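Local coordinates for secretion protein Snm4 (Mycobacterium xenopi, PDB 7B7J) that probably forms part of the pore complex of the mycobacterial ESX-5 type VII secretion system, to which it contributes a cytosolic ubiquitin-like domain, at residues 22-25 with 30-33; 47-52 with 73-78; 51-56 with 63-68. All coordinates share one frame; numbering follows the deposited sequence.

Interaction 1: residues 22-25 with 30-33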
# COMPACT_ATOMS: atom_id res chain seq x y z
N VAL A 22 -3.31 -9.94 6.91
CA VAL A 22 -3.42 -8.74 7.77
C VAL A 22 -2.05 -7.99 7.70
O VAL A 22 -1.02 -8.54 8.19
CB VAL A 22 -3.71 -9.26 9.20
CG1 VAL A 22 -3.74 -8.03 10.17
CG2 VAL A 22 -4.98 -10.07 9.25
N VAL A 23 -2.10 -6.76 7.17
CA VAL A 23 -0.89 -6.02 6.87
C VAL A 23 -0.99 -4.70 7.57
O VAL A 23 -2.04 -4.16 7.58
CB VAL A 23 -0.69 -5.99 5.39
CG1 VAL A 23 -0.78 -7.28 4.62
CG2 VAL A 23 -1.59 -5.16 4.63
N ALA A 24 0.15 -4.18 7.88
CA ALA A 24 0.28 -2.81 8.37
C ALA A 24 0.76 -1.89 7.21
O ALA A 24 1.77 -2.29 6.59
CB ALA A 24 1.23 -2.86 9.44
N ILE A 25 -0.04 -0.91 6.86
CA ILE A 25 0.30 0.09 5.82
C ILE A 25 0.80 1.40 6.43
O ILE A 25 0.07 1.93 7.33
CB ILE A 25 -0.87 0.29 4.81
CG1 ILE A 25 -1.36 -1.06 4.33
CG2 ILE A 25 -0.45 1.21 3.73
CD1 ILE A 25 -0.42 -1.77 3.42
N VAL A 30 1.57 7.51 9.42
CA VAL A 30 0.42 6.88 10.14
C VAL A 30 0.39 5.38 9.82
O VAL A 30 0.58 5.04 8.66
CB VAL A 30 -0.91 7.54 9.74
CG1 VAL A 30 -2.13 6.77 10.21
CG2 VAL A 30 -0.98 8.99 10.20
N GLN A 31 0.17 4.53 10.83
CA GLN A 31 0.01 3.06 10.50
C GLN A 31 -1.45 2.78 10.40
O GLN A 31 -2.30 3.06 11.34
CB GLN A 31 0.62 2.28 11.66
CG GLN A 31 0.52 0.78 11.55
CD GLN A 31 1.59 0.14 12.39
OE1 GLN A 31 2.23 -0.80 11.97
NE2 GLN A 31 1.65 0.47 13.71
N ILE A 32 -1.82 2.04 9.41
CA ILE A 32 -3.21 1.57 9.16
C ILE A 32 -3.26 0.05 8.95
O ILE A 32 -2.55 -0.43 8.12
CB ILE A 32 -3.71 2.29 7.92
CG1 ILE A 32 -3.66 3.82 8.10
CG2 ILE A 32 -5.10 1.85 7.48
CD1 ILE A 32 -3.54 4.48 6.80
N ALA A 33 -4.04 -0.63 9.80
CA ALA A 33 -4.13 -2.08 9.71
C ALA A 33 -5.23 -2.37 8.66
O ALA A 33 -6.38 -1.82 8.77
CB ALA A 33 -4.57 -2.63 11.06

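Interaction 2: residues 47-52 with 73-78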
# COMPACT_ATOMS: atom_id res chain seq x y z
N ASP A 47 -4.56 1.24 -6.10
CA ASP A 47 -5.45 2.41 -6.21
C ASP A 47 -6.58 2.27 -5.26
O ASP A 47 -6.82 3.19 -4.45
CB ASP A 47 -5.95 2.76 -7.59
CG ASP A 47 -4.76 3.13 -8.42
OD1 ASP A 47 -3.76 3.70 -8.00
OD2 ASP A 47 -4.75 2.65 -9.48
N PRO A 48 -7.16 1.05 -5.17
CA PRO A 48 -8.16 0.84 -4.05
C PRO A 48 -7.67 1.12 -2.63
O PRO A 48 -8.42 1.73 -1.78
CB PRO A 48 -8.70 -0.59 -4.30
CG PRO A 48 -8.57 -0.74 -5.74
CD PRO A 48 -7.33 -0.01 -6.18
N LEU A 49 -6.46 0.77 -2.33
CA LEU A 49 -5.81 0.97 -1.05
C LEU A 49 -5.51 2.43 -0.86
O LEU A 49 -5.78 2.88 0.36
CB LEU A 49 -4.56 0.05 -1.01
CG LEU A 49 -3.85 0.05 0.30
CD1 LEU A 49 -4.76 -0.40 1.51
CD2 LEU A 49 -2.56 -0.80 0.29
N LEU A 50 -5.02 3.13 -1.81
CA LEU A 50 -4.85 4.57 -1.63
C LEU A 50 -6.19 5.24 -1.17
O LEU A 50 -6.19 6.21 -0.38
CB LEU A 50 -4.31 5.11 -2.99
CG LEU A 50 -4.00 6.64 -2.98
CD1 LEU A 50 -3.02 7.22 -1.89
CD2 LEU A 50 -3.52 6.99 -4.45
N LYS A 51 -7.32 4.78 -1.71
CA LYS A 51 -8.61 5.42 -1.35
C LYS A 51 -8.96 5.12 0.12
O LYS A 51 -9.41 6.03 0.80
CB LYS A 51 -9.72 4.97 -2.29
CG LYS A 51 -10.04 5.94 -3.42
CD LYS A 51 -11.40 5.72 -4.01
CE LYS A 51 -12.45 6.67 -3.47
NZ LYS A 51 -13.37 7.13 -4.54
N VAL A 52 -8.76 3.87 0.55
CA VAL A 52 -9.09 3.53 1.97
C VAL A 52 -8.14 4.34 2.82
O VAL A 52 -8.54 4.77 3.93
CB VAL A 52 -8.93 1.97 2.09
CG1 VAL A 52 -8.69 1.53 3.49
CG2 VAL A 52 -10.19 1.38 1.47
N TRP A 73 2.24 4.94 -7.89
CA TRP A 73 2.08 4.58 -6.47
C TRP A 73 2.54 3.13 -6.34
O TRP A 73 2.28 2.38 -7.29
CB TRP A 73 0.61 4.70 -6.04
CG TRP A 73 0.18 6.10 -5.64
CD1 TRP A 73 -0.56 6.95 -6.38
CD2 TRP A 73 0.65 6.84 -4.48
NE1 TRP A 73 -0.69 8.15 -5.74
CE2 TRP A 73 0.07 8.16 -4.65
CE3 TRP A 73 1.32 6.54 -3.31
CZ2 TRP A 73 0.25 9.17 -3.73
CZ3 TRP A 73 1.54 7.57 -2.39
CH2 TRP A 73 1.11 8.90 -2.70
N MET A 74 3.30 2.83 -5.29
CA MET A 74 3.85 1.48 -5.07
C MET A 74 3.81 1.11 -3.59
O MET A 74 3.77 2.02 -2.75
CB MET A 74 5.21 1.44 -5.76
CG MET A 74 6.05 2.43 -5.17
SD MET A 74 7.79 2.53 -5.98
CE MET A 74 7.32 2.79 -7.66
N LEU A 75 3.68 -0.16 -3.34
CA LEU A 75 3.88 -0.71 -2.00
C LEU A 75 5.31 -1.18 -1.82
O LEU A 75 5.71 -2.02 -2.63
CB LEU A 75 2.91 -1.82 -1.65
CG LEU A 75 1.50 -1.28 -1.52
CD1 LEU A 75 0.66 -2.63 -1.64
CD2 LEU A 75 1.28 -0.56 -0.19
N CYS A 76 5.97 -0.63 -0.86
CA CYS A 76 7.44 -0.82 -0.67
C CYS A 76 7.76 -1.51 0.72
O CYS A 76 7.14 -1.27 1.73
CB CYS A 76 8.24 0.50 -0.74
SG CYS A 76 8.08 1.22 -2.38
N LEU A 77 8.86 -2.35 0.74
CA LEU A 77 9.48 -2.96 1.96
C LEU A 77 10.17 -1.78 2.65
O LEU A 77 10.33 -0.72 2.04
CB LEU A 77 10.47 -4.08 1.57
CG LEU A 77 9.81 -5.22 0.80
CD1 LEU A 77 10.93 -6.25 0.48
CD2 LEU A 77 8.64 -5.84 1.54
N VAL A 78 10.73 -2.06 3.84
CA VAL A 78 11.40 -1.01 4.70
C VAL A 78 12.56 -0.37 3.99
O VAL A 78 13.08 0.70 4.31
CB VAL A 78 11.71 -1.64 6.07
CG1 VAL A 78 12.83 -2.73 5.96
CG2 VAL A 78 11.99 -0.57 7.00

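Interaction 3: residues 51-56 with 63-68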
# COMPACT_ATOMS: atom_id res chain seq x y z
N LYS A 51 -7.32 4.78 -1.71
CA LYS A 51 -8.61 5.42 -1.35
C LYS A 51 -8.96 5.12 0.12
O LYS A 51 -9.41 6.03 0.80
CB LYS A 51 -9.72 4.97 -2.29
CG LYS A 51 -10.04 5.94 -3.42
CD LYS A 51 -11.40 5.72 -4.01
CE LYS A 51 -12.45 6.67 -3.47
NZ LYS A 51 -13.37 7.13 -4.54
N VAL A 52 -8.76 3.87 0.55
CA VAL A 52 -9.09 3.53 1.97
C VAL A 52 -8.14 4.34 2.82
O VAL A 52 -8.54 4.77 3.93
CB VAL A 52 -8.93 1.97 2.09
CG1 VAL A 52 -8.69 1.53 3.49
CG2 VAL A 52 -10.19 1.38 1.47
N VAL A 53 -6.83 4.32 2.49
CA VAL A 53 -5.84 5.12 3.23
C VAL A 53 -6.33 6.53 3.42
O VAL A 53 -6.14 7.18 4.53
CB VAL A 53 -4.46 4.90 2.73
CG1 VAL A 53 -3.49 6.00 3.17
CG2 VAL A 53 -4.01 3.50 2.98
N ASN A 54 -6.63 7.20 2.29
CA ASN A 54 -7.04 8.60 2.31
C ASN A 54 -8.29 8.77 3.20
O ASN A 54 -8.36 9.86 3.77
CB ASN A 54 -7.19 9.17 0.93
CG ASN A 54 -5.81 9.52 0.36
OD1 ASN A 54 -4.78 9.64 1.02
ND2 ASN A 54 -5.74 9.60 -1.01
N THR A 55 -9.25 7.86 3.17
CA THR A 55 -10.40 7.96 4.08
C THR A 55 -9.85 8.03 5.55
O THR A 55 -10.32 8.82 6.25
CB THR A 55 -11.33 6.79 3.87
OG1 THR A 55 -11.82 7.08 2.56
CG2 THR A 55 -12.52 6.85 4.83
N ARG A 56 -8.98 7.09 5.91
CA ARG A 56 -8.42 7.10 7.27
C ARG A 56 -7.69 8.40 7.58
O ARG A 56 -7.80 8.99 8.64
CB ARG A 56 -7.59 5.81 7.35
CG ARG A 56 -7.14 5.55 8.76
CD ARG A 56 -8.23 5.48 9.82
NE ARG A 56 -7.44 5.06 11.05
CZ ARG A 56 -8.07 4.72 12.22
NH1 ARG A 56 -9.41 4.82 12.24
NH2 ARG A 56 -7.38 4.19 13.27
N ALA A 63 -3.32 15.44 5.62
CA ALA A 63 -3.57 15.86 4.21
C ALA A 63 -3.52 14.52 3.47
O ALA A 63 -2.72 13.66 3.78
CB ALA A 63 -2.60 16.93 3.72
N PRO A 64 -4.46 14.28 2.58
CA PRO A 64 -4.50 13.04 1.83
C PRO A 64 -3.23 12.90 0.92
O PRO A 64 -2.50 13.87 0.58
CB PRO A 64 -5.79 13.11 1.00
CG PRO A 64 -6.15 14.49 1.01
CD PRO A 64 -5.51 15.19 2.19
N LEU A 65 -2.93 11.66 0.57
CA LEU A 65 -1.74 11.43 -0.27
C LEU A 65 -2.11 11.81 -1.70
O LEU A 65 -3.21 11.44 -2.13
CB LEU A 65 -1.32 9.96 -0.16
CG LEU A 65 -0.78 9.51 1.19
CD1 LEU A 65 -0.24 8.09 1.09
CD2 LEU A 65 0.31 10.45 1.69
N GLU A 66 -1.23 12.55 -2.38
CA GLU A 66 -1.60 13.05 -3.73
C GLU A 66 -0.43 12.93 -4.70
O GLU A 66 0.73 13.06 -4.28
CB GLU A 66 -2.06 14.51 -3.68
CG GLU A 66 -3.37 14.71 -2.95
CD GLU A 66 -3.82 16.16 -2.83
OE1 GLU A 66 -3.01 17.05 -3.15
OE2 GLU A 66 -4.97 16.38 -2.41
N ALA A 67 -0.76 12.72 -5.97
CA ALA A 67 0.27 12.54 -7.02
C ALA A 67 1.05 13.83 -7.33
O ALA A 67 0.49 14.69 -8.02
CB ALA A 67 -0.39 11.99 -8.25
N LYS A 68 2.26 13.97 -6.79
CA LYS A 68 3.21 15.08 -7.17
C LYS A 68 3.17 14.61 -8.65
O LYS A 68 3.00 13.35 -8.96
CB LYS A 68 4.25 15.20 -6.06
CG LYS A 68 5.23 16.36 -6.31
CD LYS A 68 6.26 16.55 -5.19
CE LYS A 68 7.28 17.65 -5.37
NZ LYS A 68 8.21 17.72 -4.21

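Interaction 1: residues 22-25 with 30-33
Gln31 and Ala24 touch on one face of the strand pair because the glutamine CG stands anti to the backbone N (chi1 178°) and the chain runs on extended. Its amide oxygen OE1 then comes over the Ala24 methyl, with OE1 3.4 Å from CB. The same OE1 accepts a hydrogen bond from Arg99, so the polar end of Gln31 is tied to a third strand beyond Ala24.

Ile25 and Ile32 form an antiparallel hydrogen-bonded pair. Ile25 N gives a nearly straight bond to Ile32 O (2.8 Å, 172° at the hydrogen). Ile32 N returns one to Ile25 O, also 2.8 Å, lying in the carbonyl plane. Ile25 O takes a second, softer approach from the CA-H of Gln31, with CA 3.4 Å away. Both isoleucine side chains leave by the other face and are buried. There Ile25 meets Leu49 and Ile32 meets Val53, both on the helix 42-60. Ala24 and Ala33 make the neighbouring non-hydrogen-bonded pair, on the face that carries Gln31.

Strands 20-27 and 30-37 thus make the N-terminal beta hairpin of a ubiquitin-like beta-grasp fold, with its apolar face turned to the helix.

Interaction 2: residues 47-52 with 73-78
Leu49 stands across from Leu75, with their CA atoms 9.9 Å apart; Trp73 CA is nearer the helix, 8.4 Å from Leu50 CA. Residues 47-52 are a piece of the helix 42-60. Residues 73-76 belong to an edge strand of the sheet, and the chain leaves the strand after Cys76. No hydrogen bond joins the two segments, so side chains alone bridge the gap between helix and strand.

Leu50 meets Trp73 over a face of the indole. The CG of Leu50 is anti to the backbone N (chi1 -177°), and this carries the branch toward the strand. CD2 of Leu50 sits 3.4 Å above the Trp73 ring plane, offset toward the rim. This Leu50 methyl lies 3.6 Å from the centroid of the five-membered ring of Trp73, 22° off the normal, which makes a CH-pi contact. NE1 of Trp73 is the ring atom nearest Leu50 CD2, at 3.3 Å. The two side chains cross at about a right angle.

This is the helix-on-sheet packing of the ubiquitin-like beta-grasp fold, in which one long helix lies across a mixed sheet. Leu49 and Leu75, both buried, meet deeper in that layer. The leucines touch through methyls, with CD2 of Leu49 3.9 Å from CD2 of Leu75. CD1 of Leu75 is a little farther from the same Leu49 methyl, at 4.2 Å. Ile46, one turn back on the helix, packs on both Trp73 and Leu75. Leu102 of the adjacent strand touches the same two residues, and the Trp73 ring also meets that of Phe104.

Interaction 3: residues 51-56 with 63-68
Asn54 reaches from the helix and sets its amide against the backbone of Pro64 and Leu65. Its CG stands anti to the carbonyl carbon (chi1 -79°), which turns the amide toward the loop. Asn54 OD1 accepts a hydrogen bond from Leu65 N at 2.8 Å, fairly straight at 165°. The N-H does not lie in the amide plane: the donor is tilted 34° from it. On the other branch, Asn54 ND2 makes a weak bond to Leu65 O at 3.3 Å. One amide therefore pairs with both the N-H and the C=O of a single residue.

Residues 63-68 form no regular helix or strand. They belong to the connection that leads from the helix 42-60 of the ubiquitin-like fold to strand 70-76, and here that connection is held to the helix it has left. Pro64 crosses the Asn54 side chain at about a right angle. CB of Pro64 lies 3.6 Å from OD1 of Asn54 and also touches the amide carbon of Asn54.

Leu65 sets its CB toward the helix. CD1 of Leu65 comes within 4.4 Å of CG1 of Val53, a loose apolar contact. Leu50 and Leu57 of the helix also touch Leu65, and Ala27 at the end of strand 20-27 packs on both Val53 and Leu65.

Overall arrangement
Interactions 2 and 3 both use the helix 42-60. Interaction 2 lies near the centre of the chain, interaction 3 farther out. Interaction 1 pairs two strands of the sheet that the helix covers. Backbone bonds hold interaction 1, whereas interaction 2 has no hydrogen bond and rests on leucine methyls and the face of an indole. In interaction 3 a side-chain amide stands in for strand pairing, with one good and one weak bond to the backbone of an irregular loop. The three adjoin through apolar side chains between helix and sheet, interaction 3 at the outer side. Ile25 packs on Leu75, Ile32 on Arg56, and Leu65 on Trp73. The Gln31 face of the hairpin is more exposed.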